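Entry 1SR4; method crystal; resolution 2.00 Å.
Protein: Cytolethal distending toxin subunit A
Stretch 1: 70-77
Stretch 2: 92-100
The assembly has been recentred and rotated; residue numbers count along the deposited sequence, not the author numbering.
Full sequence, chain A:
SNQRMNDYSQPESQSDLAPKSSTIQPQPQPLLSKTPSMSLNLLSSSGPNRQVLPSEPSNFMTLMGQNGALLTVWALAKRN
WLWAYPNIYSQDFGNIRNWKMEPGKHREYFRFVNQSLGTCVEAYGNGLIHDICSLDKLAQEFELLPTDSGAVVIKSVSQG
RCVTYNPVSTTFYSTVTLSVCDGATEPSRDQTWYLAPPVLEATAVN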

# COMPACT_ATOMS: atom_id res chain seq x y z
N LEU A 70 -14.33 10.87 -10.82
CA LEU A 70 -13.63 11.24 -9.58
C LEU A 70 -14.52 12.10 -8.66
O LEU A 70 -15.15 13.05 -9.12
CB LEU A 70 -12.37 12.02 -9.96
CG LEU A 70 -11.52 11.44 -11.10
CD1 LEU A 70 -10.51 12.51 -11.61
CD2 LEU A 70 -10.82 10.19 -10.63
N LEU A 71 -14.58 11.75 -7.37
CA LEU A 71 -15.37 12.54 -6.44
C LEU A 71 -14.78 13.96 -6.48
O LEU A 71 -13.58 14.14 -6.28
CB LEU A 71 -15.25 12.00 -5.02
CG LEU A 71 -16.13 12.80 -4.04
CD1 LEU A 71 -17.65 12.54 -4.33
CD2 LEU A 71 -15.80 12.39 -2.61
N THR A 72 -15.62 14.96 -6.70
CA THR A 72 -15.10 16.31 -6.80
C THR A 72 -16.07 17.42 -6.39
O THR A 72 -17.29 17.26 -6.41
CB THR A 72 -14.67 16.59 -8.25
OG1 THR A 72 -14.12 17.90 -8.35
CG2 THR A 72 -15.87 16.48 -9.19
N VAL A 73 -15.47 18.54 -6.00
CA VAL A 73 -16.22 19.74 -5.69
C VAL A 73 -16.66 20.21 -7.08
O VAL A 73 -15.98 19.92 -8.07
CB VAL A 73 -15.28 20.83 -5.11
CG1 VAL A 73 -15.92 22.24 -5.26
CG2 VAL A 73 -14.96 20.51 -3.65
N TRP A 74 -17.82 20.85 -7.19
CA TRP A 74 -18.23 21.39 -8.48
C TRP A 74 -18.42 22.89 -8.21
O TRP A 74 -17.57 23.69 -8.58
CB TRP A 74 -19.52 20.75 -9.01
CG TRP A 74 -19.90 21.32 -10.33
CD1 TRP A 74 -19.18 21.26 -11.50
CD2 TRP A 74 -21.06 22.10 -10.62
NE1 TRP A 74 -19.81 21.97 -12.49
CE2 TRP A 74 -20.97 22.50 -11.98
CE3 TRP A 74 -22.16 22.51 -9.87
CZ2 TRP A 74 -21.95 23.29 -12.60
CZ3 TRP A 74 -23.14 23.30 -10.48
CH2 TRP A 74 -23.03 23.68 -11.83
N ALA A 75 -19.51 23.26 -7.52
CA ALA A 75 -19.73 24.67 -7.16
C ALA A 75 -18.75 24.92 -6.02
O ALA A 75 -18.74 24.19 -5.02
CB ALA A 75 -21.18 24.90 -6.70
N LEU A 76 -17.93 25.95 -6.17
CA LEU A 76 -16.89 26.26 -5.19
C LEU A 76 -17.30 26.73 -3.80
O LEU A 76 -16.57 26.48 -2.84
CB LEU A 76 -15.92 27.29 -5.78
CG LEU A 76 -15.23 26.94 -7.11
CD1 LEU A 76 -14.30 28.10 -7.51
CD2 LEU A 76 -14.43 25.65 -6.97
N ALA A 77 -18.44 27.40 -3.67
CA ALA A 77 -18.85 27.88 -2.36
C ALA A 77 -19.08 26.71 -1.40
O ALA A 77 -19.53 25.64 -1.81
CB ALA A 77 -20.13 28.71 -2.48
N ASP A 92 -10.79 21.40 -16.74
CA ASP A 92 -10.82 22.78 -16.28
C ASP A 92 -11.10 22.90 -14.79
O ASP A 92 -11.02 24.00 -14.26
CB ASP A 92 -11.85 23.57 -17.08
CG ASP A 92 -13.26 22.97 -17.00
OD1 ASP A 92 -13.38 21.73 -16.96
OD2 ASP A 92 -14.24 23.73 -17.01
N PHE A 93 -11.43 21.80 -14.11
CA PHE A 93 -11.70 21.86 -12.66
C PHE A 93 -10.42 22.07 -11.86
O PHE A 93 -10.43 22.67 -10.80
CB PHE A 93 -12.35 20.56 -12.16
CG PHE A 93 -13.81 20.41 -12.51
CD1 PHE A 93 -14.31 20.88 -13.72
CD2 PHE A 93 -14.65 19.67 -11.68
CE1 PHE A 93 -15.62 20.62 -14.10
CE2 PHE A 93 -15.96 19.39 -12.05
CZ PHE A 93 -16.45 19.87 -13.27
N GLY A 94 -9.30 21.56 -12.36
CA GLY A 94 -8.07 21.74 -11.62
C GLY A 94 -8.02 20.91 -10.34
O GLY A 94 -8.68 19.86 -10.21
N ASN A 95 -7.26 21.39 -9.37
CA ASN A 95 -7.06 20.67 -8.12
C ASN A 95 -8.24 20.53 -7.13
O ASN A 95 -8.05 19.99 -6.03
CB ASN A 95 -5.82 21.24 -7.40
CG ASN A 95 -4.55 21.16 -8.26
OD1 ASN A 95 -4.51 20.46 -9.28
ND2 ASN A 95 -3.50 21.86 -7.83
N ILE A 96 -9.43 21.01 -7.50
CA ILE A 96 -10.58 20.85 -6.60
C ILE A 96 -11.01 19.37 -6.67
O ILE A 96 -11.90 18.92 -5.93
CB ILE A 96 -11.78 21.73 -7.02
CG1 ILE A 96 -12.33 21.27 -8.37
CG2 ILE A 96 -11.37 23.20 -7.05
CD1 ILE A 96 -13.64 21.98 -8.79
N ARG A 97 -10.37 18.63 -7.58
CA ARG A 97 -10.67 17.20 -7.77
C ARG A 97 -9.80 16.27 -6.92
O ARG A 97 -10.06 15.07 -6.84
CB ARG A 97 -10.48 16.84 -9.25
CG ARG A 97 -11.47 17.53 -10.18
CD ARG A 97 -11.10 17.28 -11.63
NE ARG A 97 -9.78 17.81 -11.93
CZ ARG A 97 -9.10 17.53 -13.04
NH1 ARG A 97 -9.62 16.72 -13.96
NH2 ARG A 97 -7.88 18.02 -13.21
N ASN A 98 -8.77 16.83 -6.28
CA ASN A 98 -7.84 16.07 -5.45
C ASN A 98 -8.08 16.28 -3.96
O ASN A 98 -8.42 17.37 -3.53
CB ASN A 98 -6.38 16.46 -5.77
CG ASN A 98 -6.02 16.19 -7.21
OD1 ASN A 98 -6.34 15.13 -7.74
ND2 ASN A 98 -5.35 17.14 -7.85
N TRP A 99 -7.85 15.22 -3.19
CA TRP A 99 -8.06 15.26 -1.76
C TRP A 99 -6.88 14.66 -1.02
O TRP A 99 -6.16 13.81 -1.54
CB TRP A 99 -9.30 14.45 -1.38
CG TRP A 99 -10.54 14.83 -2.15
CD1 TRP A 99 -10.93 14.35 -3.37
CD2 TRP A 99 -11.54 15.76 -1.74
NE1 TRP A 99 -12.12 14.93 -3.74
CE2 TRP A 99 -12.52 15.79 -2.76
CE3 TRP A 99 -11.71 16.56 -0.60
CZ2 TRP A 99 -13.66 16.60 -2.67
CZ3 TRP A 99 -12.85 17.37 -0.51
CH2 TRP A 99 -13.81 17.38 -1.55
N LYS A 100 -6.71 15.12 0.22
CA LYS A 100 -5.70 14.61 1.11
C LYS A 100 -6.49 13.77 2.13
O LYS A 100 -7.39 14.27 2.81
CB LYS A 100 -4.96 15.74 1.83
CG LYS A 100 -4.04 15.26 2.96
CD LYS A 100 -3.39 16.44 3.72
CE LYS A 100 -2.39 17.17 2.85
NZ LYS A 100 -1.73 18.34 3.54
O HOH W 1 -11.28 12.56 -6.37

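How do the two backbones lie against each other? The first stretch enters as strand, already under way before Leu70, and its later residues are loop; the second stretch brings up a 3-10 segment that runs through Asn95, Ile96 and Arg97, followed by a strand that starts at Trp99. The closest approach of the CA atoms is 4.6 Å, between Thr72 CA and Arg97 CA, while Val73 CA and Ile96 CA are 5.8 Å apart and Trp74 CA and Phe93 CA 7.8 Å. As the first chain advances its nearest partners step backward along the second, so the two run in opposing senses and diverge toward the loop. No hydrogen bond joins main chain directly to main chain across this contact, which buries 493 Å² in all.

What polar contacts hold the stretches together, then? The one direct hydrogen bond across the contact comes from a side chain: Trp99 NE1 donates to Leu71 O at 3.0 Å, with an N-H...acceptor angle of 173°. The carbonyl lies near the plane of the indole, where the N-H points, and the bond is almost straight. Water 1 adds a bridge. Leu71 O and Arg97 O are 3.7 Å apart, and two carbonyl oxygens cannot bond to each other because neither carries a hydrogen; the water donates to both, at 2.8 Å from its O to Leu71 O and 2.8 Å to Arg97 O. Leu71 O thus accepts from the indole and the water together.

How are the neighbouring polar groups satisfied? Thr72 has its hydroxyl close to the second stretch, with OG1 3.2 Å from Arg97 CG and 3.4 Å from Ile96 O, but its proton goes to its own stretch: Thr72 OG1 donates to Val73 O at 2.8 Å. The approach to Arg97 and Ile96 is therefore one of packing. Arg97 also turns to its own stretch, its NE donating to Gly94 O at 2.9 Å and 169°. That bond ties the arginine side chain back across the 3-10 segment, and Asn98 N to Asn95 O, at 3.3 Å, adds a backbone link in the same turn.

Which side chains make the apolar contact? Ile96 and Val73 both direct their CA-to-CB bonds toward the opposite stretch, and their CB atoms come within 4.1 Å. Ile96 also reaches the loop, where Leu76 CD2 lies 3.9 Å from Ile96 CG2. Val73 in turn meets the indole that binds Leu71, its CG2 lying 3.9 Å from Trp99 CH2, so the same tryptophan offers a polar N-H to Leu71 and a hydrocarbon surface to Val73. Farther along, Trp74 leaves its backbone sideways but its end comes nearer, bringing CD1 to 3.5 Å from Phe93 CZ. The five-membered ring of Trp74 and the Phe93 ring have centroids 5.5 Å apart and planes at 48°, an oblique aromatic pairing. These contacts cover nonpolar surface with no directional bond required; Val73, Ile96 and Trp99 are buried, while Trp74 and Leu76 remain exposed.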